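Local coordinates for succinate-semialdehyde dehydrogenase (Synechococcus sp., PDB 4ITA), which probably oxidises succinic semialdehyde to succinate with reduction of NADP+, as a member of the aldehyde dehydrogenase family, at residues R42-S45 with F46-R50; A68-M71 with T72-G76; E400-R403 with F404-E407. All blocks are in the same frame, centred on the assembly; numbering follows the deposited sequence.

Contact 1 of 3, residues R42-S45 with F46-R50; sequences RRTS and FSQRR. With EDO (1,2-ethanediol), chain S.
This is a local contact at the start of a helix: T44 and S45, in the loop that follows helix 24-41, meet the side chains of S47, Q48 and R49 from the first turn of helix 46-62. S45 is the N-cap residue. Its backbone N gives a hydrogen bond to Q48 OE1 at 3.1 Å, the bond by which the side chain three residues on closes one half of a capping box. The bend at chi2 (129°) brings the Q48 amide back toward S45; N meets OE1 from above the carbonyl plane, 60° out of it, so not on a lone pair. S45 OG and S47 OG share a short hydrogen bond of 2.6 Å, and either could be the donor.

R49 works from another side. It runs extended from CG to NE, which carries the guanidinium across to T44, and NE gives T44 OG1 a nearly straight bond of 2.9 Å (174°) in the guanidinium plane. The same hydroxyl hydrogen-bonds the carbonyl of Y41, the last residue of helix 24-41. R49 NH2 comes within 2.9 Å of T44 O. At the far end, R49 NH1 meets O2 of an ethanediol, probably from the crystallisation liquor, at 2.8 Å and also bonds to the carbonyl of M148 on helix 137-149. The ethanediol's O1 makes a weak bond to R42 O, and the molecule also bonds to A149 O. M148 packs against F46 as well.

NE and NH1 of the buried R49 thus bond to the T44 hydroxyl, to M148 O and to the ethanediol, none of them a carboxylate. The positive charge of R49 is probably stabilised by these neutral oxygens, whose dipoles point their negative ends at it, while T44 OG1, accepting from R49 and donating to Y41, links the two helices.

Contact 2 of 3, residues A68-M71 with T72-G76; sequences AEIM and TTEMG
M75 curls back over the carbonyl of M71, one turn earlier on helix 64-75. Its CG lies 3.2 Å from M71 O, and M75 SD lies 3.3 Å from M71 O and 4.4 Å from M71 CB. The first torsion sets this up: with chi1 at 51°, CG sits between the backbone N and the carbonyl carbon, and two further bends in the same sense bring SD back over M71 O. M71 O still accepts the backbone N of M75.

T73 turns its hydroxyl onto the backbone. T73 OG1 donates to E69 O at 2.8 Å, and T73 N bonds to the same oxygen at 2.9 Å from the opposite face of the carbonyl plane, so one oxygen takes two donors from a single residue. T72 OG1 bonds to K77 O; A68 O, 3.2 Å from T72 OG1, is a second possible acceptor for the same proton.

This is the last turn of a helix in a Rossmann-type enzyme, and it leans on helix 162-175, which connects parallel strands 152-156 and 182-185 along the chain. G76 leaves the helical path with a phi of 85°, while its N still bonds to T72 O.

I70 and E74 run abreast, I70 CG2 4.1 Å from E74 OE1. Both pack on helix 162-175. The buried E74 carboxylate receives the backbone N of Q163 and of C164 at the start of that helix, plus T7 OG1, a setting likely to favour its negative charge. The M75 side chain lies about 9 Å from the bound NADPH.

Contact 3 of 3, residues E400-R403 with F404-E407; sequences EQQR and FIQE
R403 and E407, four residues apart on helix 398-407, cross with their flat groups turned 35° against each other and join in a salt bridge. The helix is the crossover of a beta-alpha-beta unit, between parallel strands 390-394 and 412-415. The arginine grips side-on, one nitrogen to each oxygen: NE to E407 OE2 at 2.8 Å and NH2 to E407 OE1 at 2.9 Å. Both oxygens lie close to the guanidinium plane. On the carboxylate the two ends differ, since OE1 uses its syn lone pair whereas NE meets OE2 on the syn side but 34° out of plane. A bend at chi3 swings the guanidinium toward E407, and NH2 has a second carboxylate partner in D376 of helix 375-383.

F404 leaves the helix on another side, its CD2 3.2 Å from E400 O and its ring edge-to-face with that of F240. I405 and Q402 extend next to each other, so that I405 CD1 comes 3.7 Å from Q402 NE2, while the I405 side chain packs on I415 and on Y117 of the second subunit. K451 of that subunit bonds to I405 O.

Q402 and Q406 each bend at chi2, and a single water spans their amides: it donates to Q402 OE1 at 2.7 Å and accepts from Q406 NE2 at 3.1 Å.

Along the chain the three come in series, 42-50, then 68-76, then 400-407. Contacts 1 and 2 sit on consecutive helices, 46-62 and 64-75, yet their centres are 33 Å apart. Contact 3 is about 43 Å from contact 1 and 39 Å from contact 2, centre to centre, and lies on the opposite side of the chain's centre from contact 2. Contact 3 belongs to a helix joining strands of the seven-stranded sheet, whereas contact 2 packs on helix 162-175, which connects two strands of the other large sheet. Contact 2 thus lies near the cofactor, whereas contacts 1 and 3 lie toward the outside, where the second subunit is met, only weakly by contact 1.

Contact 1 of 3, residues R42-S45 with F46-R50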
loop_
_atom_site.group_PDB
_atom_site.type_symbol
_atom_site.label_atom_id
_atom_site.label_comp_id
_atom_site.label_asym_id
_atom_site.label_seq_id
_atom_site.Cartn_x
_atom_site.Cartn_y
_atom_site.Cartn_z
ATOM N N ARG A 42 13.310 17.224 6.805
ATOM C CA ARG A 42 13.327 16.771 5.419
ATOM C C ARG A 42 14.520 17.373 4.665
ATOM O O ARG A 42 14.911 16.855 3.622
ATOM C CB ARG A 42 11.995 17.102 4.722
ATOM C CG ARG A 42 11.851 18.583 4.357
ATOM C CD ARG A 42 10.414 19.042 4.105
ATOM N NE ARG A 42 9.742 18.341 3.018
ATOM C CZ ARG A 42 8.598 18.748 2.473
ATOM N NH1 ARG A 42 8.022 19.867 2.902
ATOM N NH2 ARG A 42 8.034 18.046 1.498
ATOM N N ARG A 43 15.096 18.448 5.193
ATOM C CA ARG A 43 16.240 19.111 4.563
ATOM C C ARG A 43 17.586 18.641 5.102
ATOM O O ARG A 43 18.631 19.049 4.590
ATOM C CB ARG A 43 16.134 20.632 4.717
ATOM C CG ARG A 43 14.957 21.248 3.968
ATOM C CD ARG A 43 14.747 22.720 4.315
ATOM N NE ARG A 43 15.806 23.586 3.797
ATOM C CZ ARG A 43 15.874 24.021 2.541
ATOM N NH1 ARG A 43 14.951 23.661 1.656
ATOM N NH2 ARG A 43 16.873 24.810 2.165
ATOM N N THR A 44 17.582 17.798 6.136
ATOM C CA THR A 44 18.841 17.274 6.669
ATOM C C THR A 44 19.516 16.341 5.680
ATOM O O THR A 44 18.868 15.725 4.838
ATOM C CB THR A 44 18.671 16.514 8.003
ATOM O OG1 THR A 44 17.767 15.407 7.835
ATOM C CG2 THR A 44 18.176 17.445 9.101
ATOM N N SER A 45 20.834 16.241 5.782
ATOM C CA SER A 45 21.568 15.322 4.931
ATOM C C SER A 45 21.489 13.910 5.482
ATOM O O SER A 45 21.251 13.696 6.682
ATOM C CB SER A 45 23.032 15.744 4.846
ATOM O OG SER A 45 23.648 15.591 6.111
ATOM N N PHE A 46 21.692 12.939 4.603
ATOM C CA PHE A 46 21.828 11.565 5.043
ATOM C C PHE A 46 22.939 11.394 6.075
ATOM O O PHE A 46 22.819 10.561 6.962
ATOM C CB PHE A 46 22.044 10.633 3.850
ATOM C CG PHE A 46 20.792 10.355 3.076
ATOM C CD1 PHE A 46 19.750 9.638 3.656
ATOM C CD2 PHE A 46 20.639 10.819 1.773
ATOM C CE1 PHE A 46 18.587 9.376 2.944
ATOM C CE2 PHE A 46 19.477 10.560 1.053
ATOM C CZ PHE A 46 18.447 9.842 1.638
ATOM N N SER A 47 24.014 12.175 5.972
ATOM C CA SER A 47 25.103 12.061 6.940
ATOM C C SER A 47 24.636 12.364 8.361
ATOM O O SER A 47 25.002 11.661 9.302
ATOM C CB SER A 47 26.276 12.963 6.566
ATOM O OG SER A 47 25.848 14.302 6.429
ATOM N N GLN A 48 23.814 13.397 8.521
ATOM C CA GLN A 48 23.258 13.715 9.838
ATOM C C GLN A 48 22.328 12.607 10.328
ATOM O O GLN A 48 22.441 12.157 11.469
ATOM C CB GLN A 48 22.510 15.054 9.819
ATOM C CG GLN A 48 23.415 16.268 9.807
ATOM C CD GLN A 48 23.073 17.262 8.700
ATOM O OE1 GLN A 48 21.901 17.512 8.395
ATOM N NE2 GLN A 48 24.108 17.830 8.088
ATOM N N ARG A 49 21.424 12.151 9.462
ATOM C CA ARG A 49 20.469 11.116 9.859
ATOM C C ARG A 49 21.206 9.847 10.243
ATOM O O ARG A 49 20.864 9.195 11.223
ATOM C CB ARG A 49 19.489 10.824 8.727
ATOM C CG ARG A 49 18.710 12.038 8.263
ATOM C CD ARG A 49 17.849 11.688 7.073
ATOM N NE ARG A 49 17.411 12.895 6.392
ATOM C CZ ARG A 49 16.801 12.907 5.217
ATOM N NH1 ARG A 49 16.530 11.773 4.589
ATOM N NH2 ARG A 49 16.460 14.065 4.676
ATOM N N ARG A 50 22.236 9.514 9.467
ATOM C CA ARG A 50 23.060 8.341 9.718
ATOM C C ARG A 50 23.790 8.432 11.050
ATOM O O ARG A 50 23.861 7.458 11.797
ATOM C CB ARG A 50 24.071 8.186 8.580
ATOM C CG ARG A 50 25.006 7.009 8.726
ATOM C CD ARG A 50 25.951 6.893 7.535
ATOM N NE ARG A 50 25.223 6.739 6.274
ATOM C CZ ARG A 50 25.159 7.668 5.321
ATOM N NH1 ARG A 50 24.461 7.436 4.220
ATOM N NH2 ARG A 50 25.796 8.827 5.465
HETATM C C1 EDO S . 14.463 14.214 2.460
HETATM O O1 EDO S . 13.907 15.220 1.594
HETATM C C2 EDO S . 15.339 13.204 1.723
HETATM O O2 EDO S . 15.099 11.865 2.189
#

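Contact 2 of 3, residues A68-M71 with T72-G76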
loop_
_atom_site.group_PDB
_atom_site.type_symbol
_atom_site.label_atom_id
_atom_site.label_comp_id
_atom_site.label_asym_id
_atom_site.label_seq_id
_atom_site.Cartn_x
_atom_site.Cartn_y
_atom_site.Cartn_z
ATOM N N ALA A 68 16.522 -4.004 28.596
ATOM C CA ALA A 68 15.891 -5.312 28.720
ATOM C C ALA A 68 15.090 -5.429 30.013
ATOM O O ALA A 68 14.011 -6.021 30.030
ATOM C CB ALA A 68 16.939 -6.407 28.635
ATOM N N GLU A 69 15.604 -4.855 31.097
ATOM C CA GLU A 69 14.903 -4.919 32.377
ATOM C C GLU A 69 13.569 -4.197 32.302
ATOM O O GLU A 69 12.581 -4.616 32.919
ATOM C CB GLU A 69 15.759 -4.337 33.505
ATOM C CG GLU A 69 15.143 -4.505 34.884
ATOM C CD GLU A 69 16.065 -4.055 36.002
ATOM O OE1 GLU A 69 17.010 -3.289 35.724
ATOM O OE2 GLU A 69 15.839 -4.472 37.157
ATOM N N ILE A 70 13.520 -3.108 31.538
ATOM C CA ILE A 70 12.264 -2.378 31.381
ATOM C C ILE A 70 11.250 -3.271 30.670
ATOM O O ILE A 70 10.101 -3.376 31.111
ATOM C CB ILE A 70 12.437 -1.065 30.590
ATOM C CG1 ILE A 70 13.475 -0.156 31.254
ATOM C CG2 ILE A 70 11.104 -0.339 30.475
ATOM C CD1 ILE A 70 13.808 1.070 30.418
ATOM N N MET A 71 11.682 -3.914 29.583
ATOM C CA MET A 71 10.813 -4.815 28.815
ATOM C C MET A 71 10.273 -5.938 29.693
ATOM O O MET A 71 9.068 -6.197 29.726
ATOM C CB MET A 71 11.553 -5.417 27.611
ATOM C CG MET A 71 12.048 -4.408 26.561
ATOM S SD MET A 71 12.782 -5.179 25.080
ATOM C CE MET A 71 14.404 -4.386 25.048
ATOM N N THR A 72 11.169 -6.619 30.396
ATOM C CA THR A 72 10.781 -7.727 31.264
ATOM C C THR A 72 9.816 -7.289 32.360
ATOM O O THR A 72 8.822 -7.963 32.622
ATOM C CB THR A 72 12.028 -8.381 31.876
ATOM O OG1 THR A 72 12.833 -8.914 30.820
ATOM C CG2 THR A 72 11.648 -9.497 32.844
ATOM N N THR A 73 10.096 -6.152 32.986
ATOM C CA THR A 73 9.234 -5.648 34.042
ATOM C C THR A 73 7.823 -5.370 33.535
ATOM O O THR A 73 6.840 -5.702 34.196
ATOM C CB THR A 73 9.811 -4.360 34.645
ATOM O OG1 THR A 73 11.078 -4.653 35.242
ATOM C CG2 THR A 73 8.873 -3.771 35.693
ATOM N N GLU A 74 7.717 -4.754 32.361
ATOM C CA GLU A 74 6.406 -4.357 31.858
ATOM C C GLU A 74 5.606 -5.481 31.212
ATOM O O GLU A 74 4.389 -5.531 31.366
ATOM C CB GLU A 74 6.516 -3.183 30.879
ATOM C CG GLU A 74 7.011 -1.895 31.516
ATOM C CD GLU A 74 6.670 -0.669 30.694
ATOM O OE1 GLU A 74 7.104 -0.598 29.519
ATOM O OE2 GLU A 74 5.968 0.217 31.230
ATOM N N MET A 75 6.269 -6.371 30.476
ATOM C CA MET A 75 5.517 -7.339 29.681
ATOM C C MET A 75 5.959 -8.799 29.800
ATOM O O MET A 75 5.408 -9.664 29.125
ATOM C CB MET A 75 5.380 -6.874 28.226
ATOM C CG MET A 75 6.683 -6.464 27.540
ATOM S SD MET A 75 7.841 -7.832 27.179
ATOM C CE MET A 75 6.817 -8.857 26.094
ATOM N N GLY A 76 6.942 -9.066 30.657
ATOM C CA GLY A 76 7.198 -10.425 31.122
ATOM C C GLY A 76 8.069 -11.350 30.288
ATOM O O GLY A 76 8.275 -12.503 30.672
#

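Contact 3 of 3, residues E400-R403 with F404-E407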
loop_
_atom_site.group_PDB
_atom_site.type_symbol
_atom_site.label_atom_id
_atom_site.label_comp_id
_atom_site.label_asym_id
_atom_site.label_seq_id
_atom_site.Cartn_x
_atom_site.Cartn_y
_atom_site.Cartn_z
ATOM N N GLU A 400 10.272 -31.709 -2.805
ATOM C CA GLU A 400 9.391 -31.284 -1.722
ATOM C C GLU A 400 9.699 -29.849 -1.303
ATOM O O GLU A 400 8.783 -29.057 -1.098
ATOM C CB GLU A 400 9.502 -32.219 -0.512
ATOM C CG GLU A 400 9.003 -33.623 -0.780
ATOM C CD GLU A 400 9.004 -34.504 0.458
ATOM O OE1 GLU A 400 9.723 -34.187 1.435
ATOM O OE2 GLU A 400 8.275 -35.521 0.452
ATOM N N GLN A 401 10.982 -29.521 -1.168
ATOM C CA GLN A 401 11.379 -28.163 -0.786
ATOM C C GLN A 401 10.778 -27.134 -1.734
ATOM O O GLN A 401 10.217 -26.127 -1.297
ATOM C CB GLN A 401 12.902 -28.019 -0.764
ATOM C CG GLN A 401 13.584 -28.867 0.283
ATOM C CD GLN A 401 15.092 -28.795 0.200
ATOM O OE1 GLN A 401 15.654 -28.457 -0.849
ATOM N NE2 GLN A 401 15.761 -29.134 1.296
ATOM N N GLN A 402 10.879 -27.398 -3.031
ATOM C CA GLN A 402 10.357 -26.460 -4.019
ATOM C C GLN A 402 8.839 -26.337 -3.964
ATOM O O GLN A 402 8.299 -25.236 -4.082
ATOM C CB GLN A 402 10.847 -26.815 -5.423
ATOM C CG GLN A 402 12.343 -26.550 -5.619
ATOM C CD GLN A 402 12.748 -25.120 -5.252
ATOM O OE1 GLN A 402 12.169 -24.155 -5.749
ATOM N NE2 GLN A 402 13.748 -24.986 -4.380
ATOM N N ARG A 403 8.140 -27.448 -3.764
ATOM C CA ARG A 403 6.689 -27.377 -3.641
ATOM C C ARG A 403 6.259 -26.596 -2.399
ATOM O O ARG A 403 5.318 -25.803 -2.467
ATOM C CB ARG A 403 6.049 -28.766 -3.671
ATOM C CG ARG A 403 6.014 -29.384 -5.066
ATOM C CD ARG A 403 4.945 -30.465 -5.177
ATOM N NE ARG A 403 3.603 -29.952 -4.905
ATOM C CZ ARG A 403 2.562 -30.711 -4.572
ATOM N NH1 ARG A 403 2.707 -32.025 -4.457
ATOM N NH2 ARG A 403 1.380 -30.159 -4.339
ATOM N N PHE A 404 6.944 -26.807 -1.276
ATOM C CA PHE A 404 6.647 -26.041 -0.069
ATOM C C PHE A 404 6.890 -24.545 -0.299
ATOM O O PHE A 404 6.043 -23.712 0.044
ATOM C CB PHE A 404 7.494 -26.532 1.111
ATOM C CG PHE A 404 6.977 -27.789 1.772
ATOM C CD1 PHE A 404 5.661 -27.881 2.214
ATOM C CD2 PHE A 404 7.824 -28.875 1.987
ATOM C CE1 PHE A 404 5.196 -29.041 2.843
ATOM C CE2 PHE A 404 7.365 -30.026 2.617
ATOM C CZ PHE A 404 6.051 -30.109 3.044
ATOM N N ILE A 405 8.046 -24.206 -0.870
ATOM C CA ILE A 405 8.368 -22.810 -1.177
ATOM C C ILE A 405 7.302 -22.179 -2.069
ATOM O O ILE A 405 6.843 -21.065 -1.817
ATOM C CB ILE A 405 9.754 -22.695 -1.847
ATOM C CG1 ILE A 405 10.852 -23.005 -0.833
ATOM C CG2 ILE A 405 9.955 -21.306 -2.451
ATOM C CD1 ILE A 405 12.217 -23.243 -1.448
ATOM N N GLN A 406 6.895 -22.898 -3.106
ATOM C CA GLN A 406 5.973 -22.348 -4.085
ATOM C C GLN A 406 4.537 -22.273 -3.581
ATOM O O GLN A 406 3.815 -21.317 -3.877
ATOM C CB GLN A 406 6.034 -23.166 -5.382
ATOM C CG GLN A 406 7.352 -23.014 -6.127
ATOM C CD GLN A 406 7.563 -21.611 -6.659
ATOM O OE1 GLN A 406 6.650 -21.009 -7.223
ATOM N NE2 GLN A 406 8.768 -21.076 -6.473
ATOM N N GLU A 407 4.118 -23.272 -2.813
ATOM C CA GLU A 407 2.697 -23.466 -2.556
ATOM C C GLU A 407 2.193 -23.112 -1.162
ATOM O O GLU A 407 0.985 -23.021 -0.962
ATOM C CB GLU A 407 2.282 -24.895 -2.918
ATOM C CG GLU A 407 2.537 -25.245 -4.374
ATOM C CD GLU A 407 2.251 -26.700 -4.691
ATOM O OE1 GLU A 407 1.309 -27.268 -4.099
ATOM O OE2 GLU A 407 2.980 -27.266 -5.534
HETATM O O HOH W 1 11.694 -21.532 -5.582
#